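Anaphase-promoting complex subunit cut9 (Schizosaccharomyces pombe, PDB 2XPI) serves as a TPR-repeat subunit of the anaphase-promoting complex, the E3 ubiquitin ligase that controls progression through mitosis and G1, and forms homodimers and binds hcn1. Local coordinates at residues 93-98 with 120-125; 232-237 with 276-281; 319-324 with 346-351; 496-501 with 523-528. All coordinates share one frame; numbering follows the deposited sequence.

Contact 1 of 4, residues 93-98 with 120-125; sequences DALMQQ and AFWLAQ
Leu95, the one residue of 93-98 to meet 120-125, presses its CD1 methyl on Trp122. Along the second segment, Phe121 comes first. It does not touch 93-98, but its CE2 lies 3.5 Å above the middle of the Trp122 indole plane, covering one face of that ring, while its own ring packs on Ala151, Cys152 and Leu155 of helix 150-162. Trp122 follows and carries the contact. Its CG stands beside the backbone N and anti to the carbonyl carbon (chi1 -76°), which brings the benzo half of the indole within range of Leu95. There Leu95 CD1 lies 3.8 Å from Trp122 CE3 and 3.9 Å from Trp122 CZ3, the two side chains crossing at about a right angle. The pyrrole nitrogen is satisfied elsewhere, by the carbonyl oxygen of Ile53, and His92 meets the indole edge-to-face. One turn on, Gln125 offers only its CB, 4.5 Å from Leu95 CD1. Just beyond Leu95 the first helix ends in a Schellman motif, with Gln98 at positive phi as its C-prime residue. This buried leucine-on-tryptophan packing joins helix 83-96 of TPR 1 to helix 117-129 of TPR 2, the repeat-to-repeat stacking of a TPR superhelix.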
loop_
_atom_site.group_PDB
_atom_site.type_symbol
_atom_site.label_atom_id
_atom_site.label_comp_id
_atom_site.label_asym_id
_atom_site.label_seq_id
_atom_site.Cartn_x
_atom_site.Cartn_y
_atom_site.Cartn_z
ATOM N N ASP A 93 -14.152 -9.356 -13.101
ATOM C CA ASP A 93 -13.338 -8.634 -14.050
ATOM C C ASP A 93 -12.920 -7.298 -13.449
ATOM O O ASP A 93 -11.804 -6.836 -13.667
ATOM C CB ASP A 93 -14.075 -8.459 -15.369
ATOM C CG ASP A 93 -13.268 -7.699 -16.370
ATOM O OD1 ASP A 93 -13.639 -6.550 -16.675
ATOM O OD2 ASP A 93 -12.242 -8.234 -16.845
ATOM N N ALA A 94 -13.797 -6.687 -12.663
ATOM C CA ALA A 94 -13.433 -5.443 -11.978
ATOM C C ALA A 94 -12.165 -5.632 -11.130
ATOM O O ALA A 94 -11.217 -4.871 -11.244
ATOM C CB ALA A 94 -14.593 -4.918 -11.117
ATOM N N LEU A 95 -12.194 -6.637 -10.265
ATOM C CA LEU A 95 -11.079 -7.053 -9.448
ATOM C C LEU A 95 -9.831 -7.137 -10.316
ATOM O O LEU A 95 -8.844 -6.441 -10.098
ATOM C CB LEU A 95 -11.384 -8.454 -8.928
ATOM C CG LEU A 95 -11.268 -8.780 -7.452
ATOM C CD1 LEU A 95 -11.394 -10.307 -7.262
ATOM C CD2 LEU A 95 -9.963 -8.254 -6.917
ATOM N N MET A 96 -9.909 -7.998 -11.320
ATOM C CA MET A 96 -8.805 -8.279 -12.202
ATOM C C MET A 96 -8.280 -7.000 -12.820
ATOM O O MET A 96 -7.101 -6.896 -13.104
ATOM C CB MET A 96 -9.281 -9.223 -13.298
ATOM C CG MET A 96 -8.567 -10.563 -13.378
ATOM S SD MET A 96 -8.907 -11.765 -12.092
ATOM C CE MET A 96 -7.933 -11.091 -10.772
ATOM N N GLN A 97 -9.152 -6.023 -13.038
ATOM C CA GLN A 97 -8.743 -4.791 -13.690
ATOM C C GLN A 97 -8.435 -3.699 -12.677
ATOM O O GLN A 97 -8.177 -2.547 -13.054
ATOM C CB GLN A 97 -9.807 -4.305 -14.651
ATOM C CG GLN A 97 -10.030 -5.194 -15.847
ATOM C CD GLN A 97 -10.697 -4.431 -16.967
ATOM O OE1 GLN A 97 -11.745 -4.827 -17.490
ATOM N NE2 GLN A 97 -10.103 -3.304 -17.322
ATOM N N GLN A 98 -8.453 -4.071 -11.396
ATOM C CA GLN A 98 -8.088 -3.154 -10.317
ATOM C C GLN A 98 -8.969 -1.931 -10.316
ATOM O O GLN A 98 -8.540 -0.835 -9.965
ATOM C CB GLN A 98 -6.624 -2.745 -10.417
ATOM C CG GLN A 98 -5.700 -3.930 -10.494
ATOM C CD GLN A 98 -4.252 -3.532 -10.669
ATOM O OE1 GLN A 98 -3.538 -3.296 -9.692
ATOM N NE2 GLN A 98 -3.806 -3.457 -11.920
ATOM N N ALA A 120 -19.170 -13.758 -0.301
ATOM C CA ALA A 120 -18.512 -13.098 0.820
ATOM C C ALA A 120 -16.999 -13.151 0.645
ATOM O O ALA A 120 -16.299 -12.172 0.906
ATOM C CB ALA A 120 -18.897 -13.766 2.118
ATOM N N PHE A 121 -16.486 -14.299 0.222
ATOM C CA PHE A 121 -15.062 -14.421 -0.021
ATOM C C PHE A 121 -14.568 -13.386 -1.031
ATOM O O PHE A 121 -13.620 -12.641 -0.780
ATOM C CB PHE A 121 -14.717 -15.810 -0.553
ATOM C CG PHE A 121 -13.320 -15.911 -1.078
ATOM C CD1 PHE A 121 -12.241 -16.017 -0.203
ATOM C CD2 PHE A 121 -13.073 -15.869 -2.440
ATOM C CE1 PHE A 121 -10.928 -16.098 -0.684
ATOM C CE2 PHE A 121 -11.756 -15.945 -2.937
ATOM C CZ PHE A 121 -10.684 -16.055 -2.051
ATOM N N TRP A 122 -15.214 -13.362 -2.188
ATOM C CA TRP A 122 -14.758 -12.520 -3.282
ATOM C C TRP A 122 -14.901 -11.042 -2.955
ATOM O O TRP A 122 -14.080 -10.222 -3.393
ATOM C CB TRP A 122 -15.476 -12.895 -4.578
ATOM C CG TRP A 122 -14.941 -14.171 -5.164
ATOM C CD1 TRP A 122 -15.603 -15.370 -5.299
ATOM C CD2 TRP A 122 -13.615 -14.388 -5.652
ATOM N NE1 TRP A 122 -14.773 -16.301 -5.868
ATOM C CE2 TRP A 122 -13.545 -15.724 -6.094
ATOM C CE3 TRP A 122 -12.476 -13.578 -5.762
ATOM C CZ2 TRP A 122 -12.378 -16.271 -6.648
ATOM C CZ3 TRP A 122 -11.308 -14.130 -6.314
ATOM C CH2 TRP A 122 -11.275 -15.460 -6.746
ATOM N N LEU A 123 -15.924 -10.712 -2.166
ATOM C CA LEU A 123 -16.120 -9.338 -1.713
ATOM C C LEU A 123 -14.990 -8.983 -0.755
ATOM O O LEU A 123 -14.376 -7.915 -0.853
ATOM C CB LEU A 123 -17.457 -9.195 -1.000
ATOM C CG LEU A 123 -18.143 -7.828 -1.020
ATOM C CD1 LEU A 123 -18.854 -7.530 0.301
ATOM C CD2 LEU A 123 -17.207 -6.692 -1.401
ATOM N N ALA A 124 -14.726 -9.894 0.180
ATOM C CA ALA A 124 -13.605 -9.764 1.103
ATOM C C ALA A 124 -12.282 -9.532 0.362
ATOM O O ALA A 124 -11.462 -8.719 0.797
ATOM C CB ALA A 124 -13.517 -10.996 1.990
ATOM N N GLN A 125 -12.088 -10.237 -0.754
ATOM C CA GLN A 125 -10.891 -10.099 -1.584
ATOM C C GLN A 125 -10.671 -8.669 -2.019
ATOM O O GLN A 125 -9.547 -8.146 -1.965
ATOM C CB GLN A 125 -11.025 -10.934 -2.845
ATOM C CG GLN A 125 -10.391 -12.290 -2.764
ATOM C CD GLN A 125 -8.899 -12.194 -2.844
ATOM O OE1 GLN A 125 -8.298 -12.507 -3.870
ATOM N NE2 GLN A 125 -8.286 -11.731 -1.770
#

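Contact 2 of 4, residues 232-237 with 276-281; sequences KCYEAF and MLKLNK
In the TPR array, the start of helix 234-242 in TPR 5 packs through Tyr234 and Phe237 against Lys278 and Leu279, which lie in a turn of TPR 6. That turn is a type I beta turn from Met276 to Leu279, closed by Leu279 N bonding to Met276 O. Phe237 does most of the touching. Its CG is anti to the backbone N (chi1 -170°), which swings the ring out toward the turn, so that its rim, not a face, meets it: Phe237 CE2 is 3.7 Å from Lys278 CG, and Phe237 CZ is 3.8 Å from Leu279 CD1. The aliphatic part of Lys278 is thus used as an apolar surface, and its chain, bent at chi2, then runs on past the tyrosine, with Lys278 CE 3.9 Å from Tyr234 OH. Its ammonium group forms a salt bridge with Asp306. Tyr275, just before the turn, stacks on the Phe237 ring. Phe105 of the second subunit stacks on the Tyr234 ring, which puts this helix start at the homodimer interface. Beyond Leu279 the loop is tied back on itself: Lys281 NZ donates to Leu279 O over 3.1 Å, lying in the carbonyl plane at a C=O...N angle of 157°.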
loop_
_atom_site.group_PDB
_atom_site.type_symbol
_atom_site.label_atom_id
_atom_site.label_comp_id
_atom_site.label_asym_id
_atom_site.label_seq_id
_atom_site.Cartn_x
_atom_site.Cartn_y
_atom_site.Cartn_z
ATOM N N LYS A 232 3.261 -27.086 -4.639
ATOM C CA LYS A 232 3.142 -25.802 -5.335
ATOM C C LYS A 232 3.206 -24.610 -4.383
ATOM O O LYS A 232 3.347 -23.471 -4.812
ATOM C CB LYS A 232 1.897 -25.741 -6.232
ATOM C CG LYS A 232 1.884 -26.804 -7.328
ATOM C CD LYS A 232 0.784 -26.576 -8.388
ATOM C CE LYS A 232 -0.604 -26.375 -7.780
ATOM N NZ LYS A 232 -1.005 -27.499 -6.910
ATOM N N CYS A 233 3.139 -24.873 -3.087
ATOM C CA CYS A 233 3.291 -23.802 -2.098
ATOM C C CYS A 233 4.728 -23.254 -2.005
ATOM O O CYS A 233 5.437 -23.424 -1.013
ATOM C CB CYS A 233 2.816 -24.259 -0.730
ATOM S SG CYS A 233 2.530 -22.882 0.302
ATOM N N TYR A 234 5.130 -22.561 -3.049
ATOM C CA TYR A 234 6.431 -21.951 -3.093
ATOM C C TYR A 234 6.623 -20.762 -2.118
ATOM O O TYR A 234 7.761 -20.407 -1.837
ATOM C CB TYR A 234 6.741 -21.577 -4.548
ATOM C CG TYR A 234 7.996 -20.782 -4.765
ATOM C CD1 TYR A 234 9.133 -21.372 -5.292
ATOM C CD2 TYR A 234 8.031 -19.425 -4.473
ATOM C CE1 TYR A 234 10.282 -20.634 -5.507
ATOM C CE2 TYR A 234 9.152 -18.684 -4.687
ATOM C CZ TYR A 234 10.284 -19.281 -5.195
ATOM O OH TYR A 234 11.412 -18.502 -5.384
ATOM N N GLU A 235 5.557 -20.148 -1.599
ATOM C CA GLU A 235 5.751 -19.070 -0.618
ATOM C C GLU A 235 6.390 -19.666 0.624
ATOM O O GLU A 235 7.170 -18.995 1.291
ATOM C CB GLU A 235 4.453 -18.361 -0.166
ATOM C CG GLU A 235 3.770 -17.432 -1.149
ATOM C CD GLU A 235 4.475 -16.116 -1.451
ATOM O OE1 GLU A 235 4.875 -15.350 -0.553
ATOM O OE2 GLU A 235 4.571 -15.813 -2.645
ATOM N N ALA A 236 6.009 -20.905 0.953
ATOM C CA ALA A 236 6.597 -21.646 2.066
ATOM C C ALA A 236 8.084 -21.970 1.833
ATOM O O ALA A 236 8.929 -21.658 2.662
ATOM C CB ALA A 236 5.822 -22.921 2.304
ATOM N N PHE A 237 8.378 -22.611 0.710
ATOM C CA PHE A 237 9.735 -22.911 0.264
ATOM C C PHE A 237 10.590 -21.660 0.316
ATOM O O PHE A 237 11.701 -21.656 0.851
ATOM C CB PHE A 237 9.678 -23.415 -1.186
ATOM C CG PHE A 237 10.958 -23.984 -1.686
ATOM C CD1 PHE A 237 11.592 -25.012 -1.003
ATOM C CD2 PHE A 237 11.532 -23.508 -2.851
ATOM C CE1 PHE A 237 12.796 -25.543 -1.464
ATOM C CE2 PHE A 237 12.720 -24.041 -3.326
ATOM C CZ PHE A 237 13.357 -25.055 -2.628
ATOM N N MET A 276 15.471 -27.742 -6.989
ATOM C CA MET A 276 16.874 -28.045 -6.791
ATOM C C MET A 276 17.785 -26.874 -7.188
ATOM O O MET A 276 18.852 -26.697 -6.613
ATOM C CB MET A 276 17.245 -29.351 -7.506
ATOM C CG MET A 276 16.630 -30.590 -6.825
ATOM S SD MET A 276 16.840 -32.147 -7.725
ATOM C CE MET A 276 17.893 -31.511 -8.996
ATOM N N LEU A 277 17.360 -26.059 -8.147
ATOM C CA LEU A 277 18.159 -24.897 -8.540
ATOM C C LEU A 277 18.278 -23.870 -7.421
ATOM O O LEU A 277 19.153 -23.008 -7.473
ATOM C CB LEU A 277 17.573 -24.196 -9.765
ATOM C CG LEU A 277 17.528 -24.879 -11.126
ATOM C CD1 LEU A 277 17.276 -23.810 -12.168
ATOM C CD2 LEU A 277 18.821 -25.632 -11.432
ATOM N N LYS A 278 17.383 -23.937 -6.435
ATOM C CA LYS A 278 17.393 -22.991 -5.312
ATOM C C LYS A 278 18.381 -23.390 -4.214
ATOM O O LYS A 278 18.619 -22.629 -3.275
ATOM C CB LYS A 278 15.995 -22.869 -4.700
ATOM C CG LYS A 278 14.975 -22.211 -5.610
ATOM C CD LYS A 278 15.598 -20.981 -6.247
ATOM C CE LYS A 278 14.575 -20.096 -6.946
ATOM N NZ LYS A 278 15.203 -18.780 -7.283
ATOM N N LEU A 279 18.958 -24.578 -4.361
ATOM C CA LEU A 279 19.574 -25.295 -3.258
ATOM C C LEU A 279 21.086 -25.194 -3.192
ATOM O O LEU A 279 21.715 -24.550 -4.026
ATOM C CB LEU A 279 19.197 -26.765 -3.354
ATOM C CG LEU A 279 17.970 -27.240 -2.583
ATOM C CD1 LEU A 279 17.036 -26.102 -2.209
ATOM C CD2 LEU A 279 17.279 -28.307 -3.405
ATOM N N ASN A 280 21.660 -25.851 -2.187
ATOM C CA ASN A 280 23.103 -25.901 -2.015
ATOM C C ASN A 280 23.816 -26.505 -3.218
ATOM O O ASN A 280 23.656 -27.695 -3.527
ATOM C CB ASN A 280 23.487 -26.687 -0.765
ATOM C CG ASN A 280 24.966 -26.579 -0.457
ATOM O OD1 ASN A 280 25.791 -27.321 -1.002
ATOM N ND2 ASN A 280 25.318 -25.631 0.407
ATOM N N LYS A 281 24.637 -25.680 -3.860
ATOM C CA LYS A 281 25.350 -26.052 -5.075
ATOM C C LYS A 281 26.366 -27.187 -4.913
ATOM O O LYS A 281 26.630 -27.906 -5.878
ATOM C CB LYS A 281 26.050 -24.819 -5.658
ATOM C CG LYS A 281 25.701 -24.538 -7.100
ATOM C CD LYS A 281 24.200 -24.415 -7.283
ATOM C CE LYS A 281 23.631 -23.321 -6.404
ATOM N NZ LYS A 281 22.193 -23.082 -6.686
#

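Contact 3 of 4, residues 319-324 with 346-351; sequences SRFIDV and LASLHE
Where TPR 7 meets TPR 8, Phe321 in the first turn of helix 321-334 packs one face against the Glu351 side chain of helix 342-352. The evidence is a CH-pi contact: Glu351 CG sits 3.8 Å from the Phe321 ring centroid, 26° off the ring normal. The carboxylate continues over the same face, its plane 21° from that of the ring, with Glu351 CD 3.3 Å from Phe321 CE2. A bend at chi2 (86°) folds the glutamate chain across the phenyl group. On the opposite face Ser319 CA lies 3.7 Å above the ring plane, so the phenyl ring is held between the two, and Phe316 meets it edge-to-face. The acidic end has its own polar partner, Glu351 OE1 accepting from the backbone N of Asn511. Alongside, Ser348 OG comes to 3.3 Å from Val324 CG1, while the hydroxyl's hydrogen-bond partner is Leu344 O. An alanine in place of Phe321 would remove the ring and is likely to open a gap between Ser319 and Glu351. The nearest CA atoms across the contact, those of Phe321 and Ser348, are 5.8 Å apart, a close approach consistent with the small serine and with helix packing between neighbouring repeats of a TPR solenoid.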
loop_
_atom_site.group_PDB
_atom_site.type_symbol
_atom_site.label_atom_id
_atom_site.label_comp_id
_atom_site.label_asym_id
_atom_site.label_seq_id
_atom_site.Cartn_x
_atom_site.Cartn_y
_atom_site.Cartn_z
ATOM N N SER A 319 35.524 -19.945 -8.273
ATOM C CA SER A 319 36.332 -18.741 -8.436
ATOM C C SER A 319 36.559 -18.331 -9.897
ATOM O O SER A 319 37.581 -17.711 -10.229
ATOM C CB SER A 319 37.674 -18.901 -7.722
ATOM O OG SER A 319 37.468 -19.201 -6.355
ATOM N N ARG A 320 35.611 -18.666 -10.767
ATOM C CA ARG A 320 35.664 -18.202 -12.141
ATOM C C ARG A 320 34.906 -16.881 -12.213
ATOM O O ARG A 320 33.779 -16.822 -12.696
ATOM C CB ARG A 320 35.015 -19.220 -13.059
ATOM C CG ARG A 320 35.452 -20.645 -12.800
ATOM C CD ARG A 320 36.621 -21.018 -13.677
ATOM N NE ARG A 320 36.295 -20.845 -15.085
ATOM C CZ ARG A 320 37.190 -20.578 -16.028
ATOM N NH1 ARG A 320 38.469 -20.449 -15.699
ATOM N NH2 ARG A 320 36.806 -20.439 -17.297
ATOM N N PHE A 321 35.538 -15.817 -11.739
ATOM C CA PHE A 321 34.851 -14.552 -11.580
ATOM C C PHE A 321 34.479 -13.804 -12.870
ATOM O O PHE A 321 33.513 -13.047 -12.874
ATOM C CB PHE A 321 35.635 -13.646 -10.632
ATOM C CG PHE A 321 35.889 -14.259 -9.284
ATOM C CD1 PHE A 321 34.834 -14.550 -8.428
ATOM C CD2 PHE A 321 37.189 -14.526 -8.859
ATOM C CE1 PHE A 321 35.067 -15.117 -7.183
ATOM C CE2 PHE A 321 37.434 -15.089 -7.605
ATOM C CZ PHE A 321 36.383 -15.388 -6.770
ATOM N N ILE A 322 35.237 -13.980 -13.946
ATOM C CA ILE A 322 34.906 -13.336 -15.214
ATOM C C ILE A 322 33.672 -14.016 -15.762
ATOM O O ILE A 322 32.763 -13.370 -16.299
ATOM C CB ILE A 322 36.029 -13.505 -16.251
ATOM C CG1 ILE A 322 37.353 -12.952 -15.722
ATOM C CG2 ILE A 322 35.667 -12.836 -17.572
ATOM C CD1 ILE A 322 38.544 -13.370 -16.569
ATOM N N ASP A 323 33.633 -15.334 -15.622
ATOM C CA ASP A 323 32.468 -16.088 -16.062
ATOM C C ASP A 323 31.201 -15.651 -15.337
ATOM O O ASP A 323 30.179 -15.402 -15.983
ATOM C CB ASP A 323 32.704 -17.588 -15.926
ATOM C CG ASP A 323 33.764 -18.088 -16.887
ATOM O OD1 ASP A 323 34.052 -17.356 -17.865
ATOM O OD2 ASP A 323 34.317 -19.193 -16.667
ATOM N N VAL A 324 31.278 -15.552 -14.008
ATOM C CA VAL A 324 30.174 -15.052 -13.204
ATOM C C VAL A 324 29.682 -13.692 -13.717
ATOM O O VAL A 324 28.487 -13.469 -13.795
ATOM C CB VAL A 324 30.544 -14.922 -11.695
ATOM C CG1 VAL A 324 29.385 -14.330 -10.898
ATOM C CG2 VAL A 324 30.969 -16.257 -11.113
ATOM N N LEU A 346 27.817 -7.961 -7.329
ATOM C CA LEU A 346 28.590 -7.092 -6.461
ATOM C C LEU A 346 29.897 -7.751 -6.006
ATOM O O LEU A 346 30.990 -7.165 -6.136
ATOM C CB LEU A 346 27.765 -6.714 -5.237
ATOM C CG LEU A 346 26.949 -5.427 -5.296
ATOM C CD1 LEU A 346 27.161 -4.683 -6.582
ATOM C CD2 LEU A 346 25.479 -5.724 -5.090
ATOM N N ALA A 347 29.785 -8.960 -5.459
ATOM C CA ALA A 347 30.946 -9.626 -4.892
ATOM C C ALA A 347 31.998 -9.902 -5.973
ATOM O O ALA A 347 33.198 -9.799 -5.719
ATOM C CB ALA A 347 30.535 -10.889 -4.186
ATOM N N SER A 348 31.555 -10.231 -7.182
ATOM C CA SER A 348 32.485 -10.450 -8.286
ATOM C C SER A 348 33.143 -9.167 -8.768
ATOM O O SER A 348 34.308 -9.184 -9.161
ATOM C CB SER A 348 31.798 -11.154 -9.456
ATOM O OG SER A 348 31.416 -12.464 -9.080
ATOM N N LEU A 349 32.410 -8.055 -8.744
ATOM C CA LEU A 349 33.006 -6.758 -9.079
ATOM C C LEU A 349 34.046 -6.328 -8.021
ATOM O O LEU A 349 35.088 -5.775 -8.368
ATOM C CB LEU A 349 31.940 -5.664 -9.289
ATOM C CG LEU A 349 31.028 -5.713 -10.529
ATOM C CD1 LEU A 349 29.865 -4.702 -10.413
ATOM C CD2 LEU A 349 31.793 -5.529 -11.849
ATOM N N HIS A 350 33.779 -6.582 -6.748
ATOM C CA HIS A 350 34.745 -6.243 -5.709
ATOM C C HIS A 350 36.057 -7.022 -5.886
ATOM O O HIS A 350 37.152 -6.475 -5.712
ATOM C CB HIS A 350 34.160 -6.515 -4.331
ATOM C CG HIS A 350 35.156 -6.424 -3.226
ATOM N ND1 HIS A 350 35.788 -7.533 -2.702
ATOM C CD2 HIS A 350 35.631 -5.359 -2.538
ATOM C CE1 HIS A 350 36.607 -7.155 -1.738
ATOM N NE2 HIS A 350 36.532 -5.841 -1.619
ATOM N N GLU A 351 35.929 -8.297 -6.236
ATOM C CA GLU A 351 37.069 -9.158 -6.492
ATOM C C GLU A 351 37.955 -8.624 -7.619
ATOM O O GLU A 351 39.170 -8.778 -7.592
ATOM C CB GLU A 351 36.575 -10.562 -6.832
ATOM C CG GLU A 351 37.462 -11.314 -7.807
ATOM C CD GLU A 351 38.595 -12.031 -7.116
ATOM O OE1 GLU A 351 39.624 -12.300 -7.774
ATOM O OE2 GLU A 351 38.457 -12.326 -5.907
#

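Contact 4 of 4, residues 496-501 with 523-528; sequences NHFQNA and GHAYRK
Phe498 and Gln499 of helix 491-507 in TPR 12 face Ala525 and Tyr526 of helix 516-528 in TPR 13, joining successive repeats of the TPR superhelix by one apolar and one polar contact. The apolar part is slight. Ala525 CB stands at the edge of the Phe498 ring, near its plane, 4.4 Å from Phe498 CE2, and the nearest pair of CA atoms, those of the same two residues, are 9.0 Å apart. Phe498 also packs on Leu522 and Asn521, earlier on helix 516-528. Intermolecular and ionic contacts form a second group, outside the pairing of the two segments. The chain of another protein packs on Phe498 and His524, and an acidic side chain of that protein pairs with Arg527 in a salt bridge, in agreement with the known binding of hcn1 by repeats that include TPR 12 and 13. The polar part within the contact is one hydrogen bond between partly exposed side chains. Gln499 leaves its helix with the chain extended beyond CG, which carries the amide out to the phenol, and the two flat groups stand 66° apart. An alanine at Gln499 would lack the amide and would probably leave the tyrosine hydroxyl without this acceptor. Tyr526 OH donates to Gln499 OE1 across 3.0 Å, tilted 24° from the carbonyl plane with a C=O...O angle of 143°.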
loop_
_atom_site.group_PDB
_atom_site.type_symbol
_atom_site.label_atom_id
_atom_site.label_comp_id
_atom_site.label_asym_id
_atom_site.label_seq_id
_atom_site.Cartn_x
_atom_site.Cartn_y
_atom_site.Cartn_z
ATOM N N ASN A 496 53.440 -28.066 0.525
ATOM C CA ASN A 496 52.470 -28.776 -0.303
ATOM C C ASN A 496 51.176 -27.982 -0.442
ATOM O O ASN A 496 50.606 -27.869 -1.528
ATOM C CB ASN A 496 52.188 -30.170 0.262
ATOM C CG ASN A 496 53.443 -31.035 0.349
ATOM O OD1 ASN A 496 53.527 -31.927 1.192
ATOM N ND2 ASN A 496 54.420 -30.776 -0.524
ATOM N N HIS A 497 50.719 -27.418 0.670
ATOM C CA HIS A 497 49.506 -26.629 0.660
ATOM C C HIS A 497 49.660 -25.362 -0.167
ATOM O O HIS A 497 48.834 -25.093 -1.037
ATOM C CB HIS A 497 49.051 -26.326 2.081
ATOM C CG HIS A 497 48.310 -27.459 2.715
ATOM N ND1 HIS A 497 48.384 -27.741 4.062
ATOM C CD2 HIS A 497 47.478 -28.385 2.181
ATOM C CE1 HIS A 497 47.625 -28.790 4.332
ATOM N NE2 HIS A 497 47.061 -29.197 3.209
ATOM N N PHE A 498 50.710 -24.589 0.085
ATOM C CA PHE A 498 50.996 -23.423 -0.750
ATOM C C PHE A 498 51.118 -23.741 -2.236
ATOM O O PHE A 498 50.593 -23.002 -3.073
ATOM C CB PHE A 498 52.252 -22.715 -0.280
ATOM C CG PHE A 498 52.157 -22.222 1.117
ATOM C CD1 PHE A 498 50.988 -21.649 1.574
ATOM C CD2 PHE A 498 53.224 -22.341 1.979
ATOM C CE1 PHE A 498 50.893 -21.194 2.850
ATOM C CE2 PHE A 498 53.129 -21.886 3.257
ATOM C CZ PHE A 498 51.965 -21.314 3.696
ATOM N N GLN A 499 51.812 -24.824 -2.570
ATOM C CA GLN A 499 51.985 -25.186 -3.974
ATOM C C GLN A 499 50.649 -25.513 -4.632
ATOM O O GLN A 499 50.463 -25.301 -5.827
ATOM C CB GLN A 499 52.971 -26.346 -4.138
ATOM C CG GLN A 499 54.421 -25.919 -4.182
ATOM C CD GLN A 499 55.393 -27.090 -4.018
ATOM O OE1 GLN A 499 56.609 -26.927 -4.186
ATOM N NE2 GLN A 499 54.862 -28.272 -3.684
ATOM N N ASN A 500 49.710 -26.024 -3.844
ATOM C CA ASN A 500 48.405 -26.372 -4.380
ATOM C C ASN A 500 47.445 -25.204 -4.494
ATOM O O ASN A 500 46.596 -25.190 -5.379
ATOM C CB ASN A 500 47.786 -27.523 -3.603
ATOM C CG ASN A 500 47.820 -28.803 -4.385
ATOM O OD1 ASN A 500 48.778 -29.572 -4.305
ATOM N ND2 ASN A 500 46.791 -29.023 -5.193
ATOM N N ALA A 501 47.573 -24.230 -3.599
ATOM C CA ALA A 501 46.847 -22.979 -3.753
ATOM C C ALA A 501 47.233 -22.392 -5.103
ATOM O O ALA A 501 46.376 -22.121 -5.933
ATOM C CB ALA A 501 47.207 -22.010 -2.639
ATOM N N GLY A 523 57.810 -19.093 -0.088
ATOM C CA GLY A 523 59.181 -18.675 0.150
ATOM C C GLY A 523 59.635 -18.774 1.598
ATOM O O GLY A 523 60.796 -19.075 1.861
ATOM N N HIS A 524 58.728 -18.509 2.539
ATOM C CA HIS A 524 59.026 -18.594 3.972
ATOM C C HIS A 524 59.129 -20.042 4.445
ATOM O O HIS A 524 59.922 -20.360 5.320
ATOM C CB HIS A 524 57.973 -17.856 4.803
ATOM C CG HIS A 524 58.227 -16.389 4.941
ATOM N ND1 HIS A 524 57.417 -15.434 4.368
ATOM C CD2 HIS A 524 59.208 -15.712 5.578
ATOM C CE1 HIS A 524 57.882 -14.232 4.648
ATOM N NE2 HIS A 524 58.968 -14.372 5.388
ATOM N N ALA A 525 58.315 -20.921 3.872
ATOM C CA ALA A 525 58.436 -22.340 4.156
ATOM C C ALA A 525 59.802 -22.839 3.698
ATOM O O ALA A 525 60.432 -23.641 4.365
ATOM C CB ALA A 525 57.323 -23.119 3.470
ATOM N N TYR A 526 60.265 -22.341 2.561
ATOM C CA TYR A 526 61.527 -22.773 1.973
ATOM C C TYR A 526 62.750 -22.327 2.767
ATOM O O TYR A 526 63.708 -23.086 2.885
ATOM C CB TYR A 526 61.658 -22.262 0.541
ATOM C CG TYR A 526 60.903 -23.031 -0.532
ATOM C CD1 TYR A 526 60.419 -22.372 -1.660
ATOM C CD2 TYR A 526 60.705 -24.408 -0.441
ATOM C CE1 TYR A 526 59.749 -23.045 -2.659
ATOM C CE2 TYR A 526 60.034 -25.103 -1.452
ATOM C CZ TYR A 526 59.554 -24.404 -2.560
ATOM O OH TYR A 526 58.867 -25.048 -3.578
ATOM N N ARG A 527 62.757 -21.103 3.288
ATOM C CA ARG A 527 63.917 -20.696 4.080
ATOM C C ARG A 527 63.979 -21.491 5.372
ATOM O O ARG A 527 65.055 -21.716 5.919
ATOM C CB ARG A 527 63.938 -19.200 4.373
ATOM C CG ARG A 527 62.624 -18.651 4.824
ATOM C CD ARG A 527 62.767 -17.194 5.218
ATOM N NE ARG A 527 63.190 -17.068 6.605
ATOM C CZ ARG A 527 62.352 -17.075 7.638
ATOM N NH1 ARG A 527 61.040 -17.203 7.439
ATOM N NH2 ARG A 527 62.830 -16.961 8.875
ATOM N N LYS A 528 62.816 -21.914 5.859
ATOM C CA LYS A 528 62.746 -22.744 7.055
ATOM C C LYS A 528 63.419 -24.080 6.805
ATOM O O LYS A 528 64.139 -24.577 7.655
ATOM C CB LYS A 528 61.300 -22.976 7.459
ATOM C CG LYS A 528 60.660 -21.792 8.142
ATOM C CD LYS A 528 61.111 -21.678 9.585
ATOM C CE LYS A 528 61.417 -20.242 9.886
ATOM N NZ LYS A 528 62.249 -19.704 8.758
#

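Overall arrangement
Each of the four contacts joins consecutive TPR repeats, and they follow one another along the chain without touching. Contacts 1 and 4 lie toward opposite ends, their centres about 70 Å apart, whereas contacts 2 and 3 sit nearer the middle. Contacts 1, 3 and 4 pair helix with helix; contact 2 sets a helix start against a loop turn. Contacts 1 to 3 are largely buried. The first two rest on aromatic and aliphatic packing, and contact 3 adds a glutamate lying over a phenyl face; the charged ends of Lys278 and Glu351 are served from outside their segments. Contact 4 is partly exposed, and it alone has a hydrogen bond between its segments. Contacts 1 and 2 touch the second subunit; contacts 3 and 4 adjoin another protein's chain.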